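Local coordinates for Alr4995 protein (Nostoc sp., PDB 6LRF), which acts as a bifunctional enzyme of arginine catabolism, an arginine dihydrolase of the GME family joined to an ornithine cyclodeaminase, at residues E467-L472 / V674-D679; M536-G541 / H554-K559; S634-S639 / D656-V661. One frame throughout, in Å; residues are numbered along the deposited sequence.

Contact 1: residues E467-L472 / V674-D679; sequences ERRVEL and VGVVTD
Helix 467-472 crosses strand 674-677 at 145° between their N-to-C directions, so the two run roughly antiparallel, with their axes 9.0 Å apart at closest approach. The CA atoms of V470 and V676, at 6.3 Å, are the nearest pair. V470 carries the apolar part of the contact through one methyl. With CG1 anti to the backbone N (chi1 160°), its CG2 is left to meet T678 tip to tip, 3.7 Å from T678 CB. The same V470 CG2 lies 4.1 Å from V676 CG1, and so spans V676 on the strand and T678 just after it, both of which set out toward the helix. R469 reaches further along the strand: its chain leaves anti to the backbone N, then bends at chi2. This carries the guanidinium past V674, where R469 NH2 lies 4.0 Å from V674 CG2. From there R469 NH2 gives G675 O a weak hydrogen bond, 3.4 Å long and bent to 132° at the hydrogen. E467 N is bonded to D679 OD2 of the second subunit, and D679 OD2 of this chain accepts from E467 N of that subunit in return, which places the contact at a subunit interface. The arrangement is a helix laid over the outermost strand, within this chain, of a parallel Rossmann-type sheet.

Contact 2: residues M536-G541 / H554-K559; sequences MGTSLG and HRHHLK
Three histidine rings from a single helical turn each take an aliphatic group of segment 536-541 over one face. L540 supplies two of these groups: with CG anti to the backbone N (chi1 179°), its branches diverge between H554 and H557. L540 CD1 stands 4.1 Å from the centroid of the H554 ring, and L540 CD2 stands 3.6 Å from that of H557; each is 16° off the ring normal, a pair of CH-pi contacts offset toward the ring rims. Selenomethionine M536, bent at chi2 and chi3, brings its CE methyl over the centre of the H556 ring. The polar bond lies at the edge of that ring: H556 ND1 donates to T538 OG1 over 2.9 Å, with the oxygen only 3° out of the ring plane, a geometry that fixes the rotation of the imidazole. E532 ties the site together from helix 524-536, since its carboxylate also bonds T538 OG1, L540 N and H557 ND1; its negative charge could favour protonation of H557. H554 ND1 is held by D405. G537, with positive phi, is where the chain leaves helical geometry. Topologically, this is the loop after a helix of the Rossmann-fold region packing on the N-terminal turn of helix 554-567.

Contact 3: residues S634-S639 / D656-V661; sequences SSMLHS and DINPAV
Both segments are beta-alpha turns at the C-terminal ends of adjacent parallel strands, 629-633 and 651-656, in the Rossmann-type sheet. The chains are closest at the strand ends, where the CA atoms of S634 and D656 are 4.4 Å apart, and have separated to 6.4 Å between the CA atoms of M636 and V661. The D656 carboxylate packs against S634. Anti to the backbone N (chi1 -151°), it puts D656 OD1 3.6 Å from S634 CB, a van der Waals contact. D656 OD1 also faces the following turn, taking weak bonds from the N-H groups of I657 and N658; the first is strongly bent (117°), the second nearly straight but long. D656 OD2 is buried without a polar partner in this unliganded model, so the carboxylate is satisfied unevenly and its pKa may be raised. Selenomethionine M636, folded at chi2 and chi3, crosses both neighbours at about a right angle: M636 SE is 3.9 Å from V661 CG2, its apolar contact, and also 3.9 Å from D656 OD2. Each turn has its own internal bonding. S635 OG and S639 OG share a 2.7 Å hydrogen bond, and T494 also bonds S635. N658 caps the next helix, its OD1 accepting from A660 N at 2.9 Å with the donor 43° out of the carbonyl plane. N658 also meets N658 of the third subunit through a weak hydrogen bond. The arrangement is that of two neighbouring beta-alpha turns, after the fourth and fifth strands in chain order, at the C-terminal edge of a parallel Rossmann-type sheet.

Contacts 1 and 3 share one neighbourhood: their centres are 14 Å apart, contact 3 is nested in the chain loop closed by contact 1, and T678 N approaches D656 O at 3.2 Å, a probable hydrogen bond joining neighbouring strands. Contact 1 covers the outermost strand of the chain's parallel sheet with a helix, chiefly through valines, whereas contact 3 joins strand ends through van der Waals contacts of a carboxylate and a selenomethionine, each turn keeping its hydrogen bonds to itself. Contact 2 stands apart, its nearest atoms about 12 Å from contact 3, and its chemistry is histidine-rich. All three mix buried and partly exposed residues. Other subunits approach contacts 1 and 3, but none touches contact 2, which lies nearest the chain's centre.

Contact 1: residues E467-L472 / V674-D679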
# COMPACT_ATOMS: atom_id res chain seq x y z
N GLU B 467 -9.10 -10.80 8.14
CA GLU B 467 -8.84 -11.95 8.98
C GLU B 467 -9.83 -13.09 8.70
O GLU B 467 -9.48 -14.27 8.74
CB GLU B 467 -8.89 -11.55 10.45
CG GLU B 467 -8.90 -12.72 11.41
CD GLU B 467 -7.67 -13.60 11.27
OE1 GLU B 467 -6.57 -13.06 10.99
OE2 GLU B 467 -7.81 -14.84 11.43
N ARG B 468 -11.07 -12.72 8.38
CA ARG B 468 -12.12 -13.72 8.15
C ARG B 468 -11.85 -14.50 6.87
O ARG B 468 -12.00 -15.73 6.83
CB ARG B 468 -13.49 -13.06 8.08
CG ARG B 468 -14.49 -13.64 9.05
CD ARG B 468 -15.73 -12.79 9.05
NE ARG B 468 -16.76 -13.22 9.99
CZ ARG B 468 -16.75 -12.93 11.29
NH1 ARG B 468 -15.76 -12.21 11.80
NH2 ARG B 468 -17.73 -13.35 12.07
N ARG B 469 -11.46 -13.77 5.84
CA ARG B 469 -11.08 -14.33 4.57
C ARG B 469 -9.89 -15.28 4.74
O ARG B 469 -9.95 -16.45 4.35
CB ARG B 469 -10.75 -13.19 3.60
CG ARG B 469 -9.92 -13.59 2.39
CD ARG B 469 -10.74 -14.25 1.30
NE ARG B 469 -9.93 -14.48 0.11
CZ ARG B 469 -10.09 -15.50 -0.72
NH1 ARG B 469 -11.05 -16.40 -0.51
NH2 ARG B 469 -9.28 -15.63 -1.77
N VAL B 470 -8.82 -14.77 5.35
CA VAL B 470 -7.60 -15.55 5.55
C VAL B 470 -7.95 -16.84 6.28
O VAL B 470 -7.45 -17.92 5.96
CB VAL B 470 -6.55 -14.75 6.33
CG1 VAL B 470 -5.52 -15.67 6.95
CG2 VAL B 470 -5.88 -13.72 5.42
N GLU B 471 -8.86 -16.73 7.23
CA GLU B 471 -9.21 -17.87 8.05
C GLU B 471 -10.02 -18.92 7.25
O GLU B 471 -9.87 -20.12 7.46
CB GLU B 471 -9.96 -17.38 9.28
CG GLU B 471 -10.33 -18.47 10.27
CD GLU B 471 -10.96 -17.91 11.52
OE1 GLU B 471 -11.08 -16.66 11.62
OE2 GLU B 471 -11.35 -18.71 12.41
N LEU B 472 -10.86 -18.46 6.33
CA LEU B 472 -11.62 -19.42 5.51
C LEU B 472 -10.70 -20.07 4.48
O LEU B 472 -10.78 -21.28 4.26
CB LEU B 472 -12.82 -18.75 4.84
CG LEU B 472 -14.19 -19.05 5.49
CD1 LEU B 472 -14.38 -20.56 5.70
CD2 LEU B 472 -14.39 -18.30 6.81
N VAL B 674 -5.31 -20.20 -5.22
CA VAL B 674 -5.87 -19.33 -4.20
C VAL B 674 -4.75 -18.41 -3.69
O VAL B 674 -3.57 -18.80 -3.63
CB VAL B 674 -6.54 -20.10 -3.04
CG1 VAL B 674 -5.51 -20.73 -2.10
CG2 VAL B 674 -7.49 -19.18 -2.27
N GLY B 675 -5.12 -17.18 -3.37
CA GLY B 675 -4.16 -16.21 -2.87
C GLY B 675 -4.73 -15.43 -1.70
O GLY B 675 -5.91 -15.08 -1.70
N VAL B 676 -3.89 -15.19 -0.70
CA VAL B 676 -4.23 -14.29 0.40
C VAL B 676 -3.10 -13.30 0.61
O VAL B 676 -1.92 -13.64 0.50
CB VAL B 676 -4.51 -15.02 1.74
CG1 VAL B 676 -5.93 -15.53 1.79
CG2 VAL B 676 -3.53 -16.15 1.96
N VAL B 677 -3.48 -12.06 0.90
CA VAL B 677 -2.53 -11.00 1.17
C VAL B 677 -2.50 -10.80 2.66
O VAL B 677 -3.41 -10.20 3.23
CB VAL B 677 -2.89 -9.70 0.48
CG1 VAL B 677 -1.86 -8.63 0.83
CG2 VAL B 677 -2.95 -9.91 -1.01
N THR B 678 -1.46 -11.32 3.30
CA THR B 678 -1.45 -11.39 4.74
C THR B 678 -0.04 -11.70 5.24
O THR B 678 0.88 -11.94 4.46
CB THR B 678 -2.46 -12.44 5.26
OG1 THR B 678 -2.73 -12.23 6.65
CG2 THR B 678 -1.95 -13.87 5.04
N ASP B 679 0.12 -11.64 6.56
CA ASP B 679 1.35 -12.05 7.21
C ASP B 679 1.50 -13.55 7.07
O ASP B 679 0.60 -14.30 7.48
CB ASP B 679 1.31 -11.64 8.69
CG ASP B 679 2.55 -12.05 9.46
OD1 ASP B 679 2.80 -13.28 9.58
OD2 ASP B 679 3.25 -11.15 9.98

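Contact 2: residues M536-G541 / H554-K559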
# COMPACT_ATOMS: atom_id res chain seq x y z
N MSE B 536 21.53 -18.56 16.59
CA MSE B 536 21.88 -17.34 17.30
C MSE B 536 20.69 -16.63 17.92
O MSE B 536 20.88 -15.67 18.66
CB MSE B 536 22.58 -16.33 16.38
CG MSE B 536 23.56 -16.88 15.36
SE MSE B 536 25.25 -17.31 16.21
CE MSE B 536 25.82 -15.54 16.71
N GLY B 537 19.47 -17.05 17.60
CA GLY B 537 18.28 -16.33 18.04
C GLY B 537 18.09 -14.96 17.39
O GLY B 537 17.39 -14.09 17.92
N THR B 538 18.73 -14.76 16.23
CA THR B 538 18.59 -13.50 15.48
C THR B 538 18.36 -13.73 14.00
O THR B 538 18.58 -14.82 13.48
CB THR B 538 19.85 -12.59 15.63
OG1 THR B 538 21.03 -13.30 15.24
CG2 THR B 538 19.99 -12.05 17.06
N SER B 539 17.95 -12.69 13.31
CA SER B 539 17.69 -12.79 11.89
C SER B 539 17.93 -11.43 11.23
O SER B 539 17.14 -10.51 11.45
CB SER B 539 16.26 -13.27 11.65
OG SER B 539 16.00 -13.43 10.27
N LEU B 540 19.00 -11.32 10.44
CA LEU B 540 19.45 -10.05 9.85
C LEU B 540 18.29 -9.17 9.41
O LEU B 540 17.50 -9.56 8.55
CB LEU B 540 20.37 -10.31 8.66
CG LEU B 540 20.88 -9.05 7.95
CD1 LEU B 540 21.59 -8.13 8.92
CD2 LEU B 540 21.81 -9.42 6.80
N GLY B 541 18.18 -8.00 10.04
CA GLY B 541 17.18 -7.01 9.66
C GLY B 541 15.89 -7.02 10.46
O GLY B 541 15.14 -6.05 10.43
N HIS B 554 24.96 -7.77 11.10
CA HIS B 554 25.69 -8.38 9.99
C HIS B 554 26.67 -9.44 10.50
O HIS B 554 26.85 -10.48 9.87
CB HIS B 554 26.41 -7.31 9.16
CG HIS B 554 25.51 -6.58 8.21
ND1 HIS B 554 25.45 -6.86 6.87
CD2 HIS B 554 24.62 -5.58 8.42
CE1 HIS B 554 24.57 -6.07 6.28
NE2 HIS B 554 24.05 -5.28 7.20
N ARG B 555 27.26 -9.21 11.67
CA ARG B 555 28.20 -10.16 12.26
C ARG B 555 27.60 -11.56 12.45
O ARG B 555 28.19 -12.55 12.02
CB ARG B 555 28.74 -9.61 13.60
CG ARG B 555 29.78 -8.47 13.44
CD ARG B 555 30.25 -7.94 14.80
NE ARG B 555 30.85 -8.98 15.63
CZ ARG B 555 32.14 -9.30 15.62
NH1 ARG B 555 32.97 -8.65 14.81
NH2 ARG B 555 32.61 -10.25 16.41
N HIS B 556 26.42 -11.64 13.07
CA HIS B 556 25.75 -12.92 13.25
C HIS B 556 25.46 -13.59 11.91
O HIS B 556 25.58 -14.81 11.76
CB HIS B 556 24.45 -12.75 14.05
CG HIS B 556 24.67 -12.60 15.53
ND1 HIS B 556 23.63 -12.67 16.45
CD2 HIS B 556 25.79 -12.38 16.26
CE1 HIS B 556 24.11 -12.51 17.66
NE2 HIS B 556 25.42 -12.34 17.58
N HIS B 557 25.06 -12.78 10.93
CA HIS B 557 24.71 -13.27 9.60
C HIS B 557 25.91 -13.86 8.85
O HIS B 557 25.86 -14.99 8.34
CB HIS B 557 24.10 -12.14 8.79
CG HIS B 557 23.27 -12.60 7.63
ND1 HIS B 557 22.05 -13.24 7.79
CD2 HIS B 557 23.49 -12.51 6.30
CE1 HIS B 557 21.55 -13.52 6.60
NE2 HIS B 557 22.40 -13.09 5.68
N LEU B 558 26.99 -13.08 8.77
CA LEU B 558 28.24 -13.51 8.16
C LEU B 558 28.87 -14.68 8.91
O LEU B 558 29.45 -15.57 8.27
CB LEU B 558 29.23 -12.34 8.11
CG LEU B 558 29.23 -11.54 6.80
CD1 LEU B 558 29.83 -12.39 5.67
CD2 LEU B 558 27.82 -11.08 6.44
N LYS B 559 28.76 -14.68 10.24
CA LYS B 559 29.26 -15.81 11.03
C LYS B 559 28.61 -17.10 10.61
O LYS B 559 29.26 -18.13 10.48
CB LYS B 559 29.03 -15.60 12.53
CG LYS B 559 29.21 -16.87 13.34
CD LYS B 559 29.34 -16.59 14.84
CE LYS B 559 29.84 -17.83 15.58
NZ LYS B 559 30.38 -17.49 16.93

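Contact 3: residues S634-S639 / D656-V661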
# COMPACT_ATOMS: atom_id res chain seq x y z
N SER B 634 5.46 -16.44 0.64
CA SER B 634 6.10 -15.18 0.25
C SER B 634 7.53 -15.33 -0.26
O SER B 634 8.48 -14.91 0.40
CB SER B 634 6.07 -14.17 1.41
OG SER B 634 6.75 -14.65 2.55
N SER B 635 7.67 -15.91 -1.45
CA SER B 635 8.99 -16.13 -2.02
C SER B 635 9.16 -15.51 -3.40
O SER B 635 10.10 -15.85 -4.13
CB SER B 635 9.30 -17.63 -2.08
OG SER B 635 8.18 -18.36 -2.56
N MSE B 636 8.25 -14.60 -3.76
CA MSE B 636 8.45 -13.68 -4.91
C MSE B 636 8.93 -14.32 -6.22
O MSE B 636 8.14 -14.89 -6.99
CB MSE B 636 9.48 -12.59 -4.52
CG MSE B 636 9.09 -11.67 -3.35
SE MSE B 636 7.78 -10.26 -3.80
CE MSE B 636 8.72 -8.70 -3.09
N LEU B 637 10.23 -14.20 -6.46
CA LEU B 637 10.86 -14.65 -7.71
C LEU B 637 10.82 -16.16 -7.87
O LEU B 637 10.71 -16.67 -8.98
CB LEU B 637 12.31 -14.17 -7.78
CG LEU B 637 12.83 -13.94 -9.21
CD1 LEU B 637 11.87 -12.98 -9.91
CD2 LEU B 637 14.27 -13.38 -9.26
N HIS B 638 10.93 -16.88 -6.76
CA HIS B 638 10.93 -18.33 -6.84
C HIS B 638 9.53 -18.83 -7.13
O HIS B 638 9.36 -19.83 -7.83
CB HIS B 638 11.47 -18.93 -5.55
CG HIS B 638 12.87 -18.50 -5.26
ND1 HIS B 638 13.97 -19.20 -5.70
CD2 HIS B 638 13.35 -17.40 -4.63
CE1 HIS B 638 15.07 -18.56 -5.33
NE2 HIS B 638 14.72 -17.47 -4.68
N SER B 639 8.53 -18.13 -6.62
CA SER B 639 7.15 -18.53 -6.84
C SER B 639 6.76 -18.36 -8.32
O SER B 639 6.02 -19.19 -8.87
CB SER B 639 6.21 -17.72 -5.94
OG SER B 639 6.43 -18.07 -4.59
N ASP B 656 1.42 -13.86 0.47
CA ASP B 656 2.39 -12.77 0.45
C ASP B 656 1.72 -11.52 0.97
O ASP B 656 0.52 -11.34 0.79
CB ASP B 656 2.94 -12.56 -0.97
CG ASP B 656 4.37 -12.01 -0.96
OD1 ASP B 656 4.70 -11.20 -0.07
OD2 ASP B 656 5.16 -12.41 -1.86
N ILE B 657 2.49 -10.65 1.64
CA ILE B 657 1.93 -9.41 2.18
C ILE B 657 1.79 -8.39 1.05
O ILE B 657 1.03 -7.43 1.16
CB ILE B 657 2.79 -8.82 3.33
CG1 ILE B 657 1.97 -7.85 4.18
CG2 ILE B 657 4.05 -8.12 2.79
CD1 ILE B 657 0.62 -8.40 4.64
N ASN B 658 2.55 -8.62 -0.02
CA ASN B 658 2.47 -7.79 -1.22
C ASN B 658 1.41 -8.33 -2.19
O ASN B 658 1.62 -9.34 -2.85
CB ASN B 658 3.83 -7.75 -1.92
CG ASN B 658 3.88 -6.73 -3.05
OD1 ASN B 658 2.84 -6.29 -3.56
ND2 ASN B 658 5.09 -6.34 -3.44
N PRO B 659 0.26 -7.62 -2.29
CA PRO B 659 -0.82 -8.06 -3.18
C PRO B 659 -0.45 -8.09 -4.68
O PRO B 659 -1.26 -8.56 -5.47
CB PRO B 659 -1.94 -7.04 -2.91
CG PRO B 659 -1.27 -5.88 -2.29
CD PRO B 659 -0.11 -6.41 -1.53
N ALA B 660 0.75 -7.64 -5.05
CA ALA B 660 1.15 -7.62 -6.46
C ALA B 660 1.64 -8.97 -6.98
O ALA B 660 1.42 -9.31 -8.15
CB ALA B 660 2.22 -6.56 -6.68
N VAL B 661 2.32 -9.74 -6.13
CA VAL B 661 2.80 -11.06 -6.54
C VAL B 661 1.66 -12.08 -6.40
O VAL B 661 1.53 -13.00 -7.22
CB VAL B 661 4.07 -11.49 -5.73
CG1 VAL B 661 3.94 -12.92 -5.19
CG2 VAL B 661 5.34 -11.36 -6.59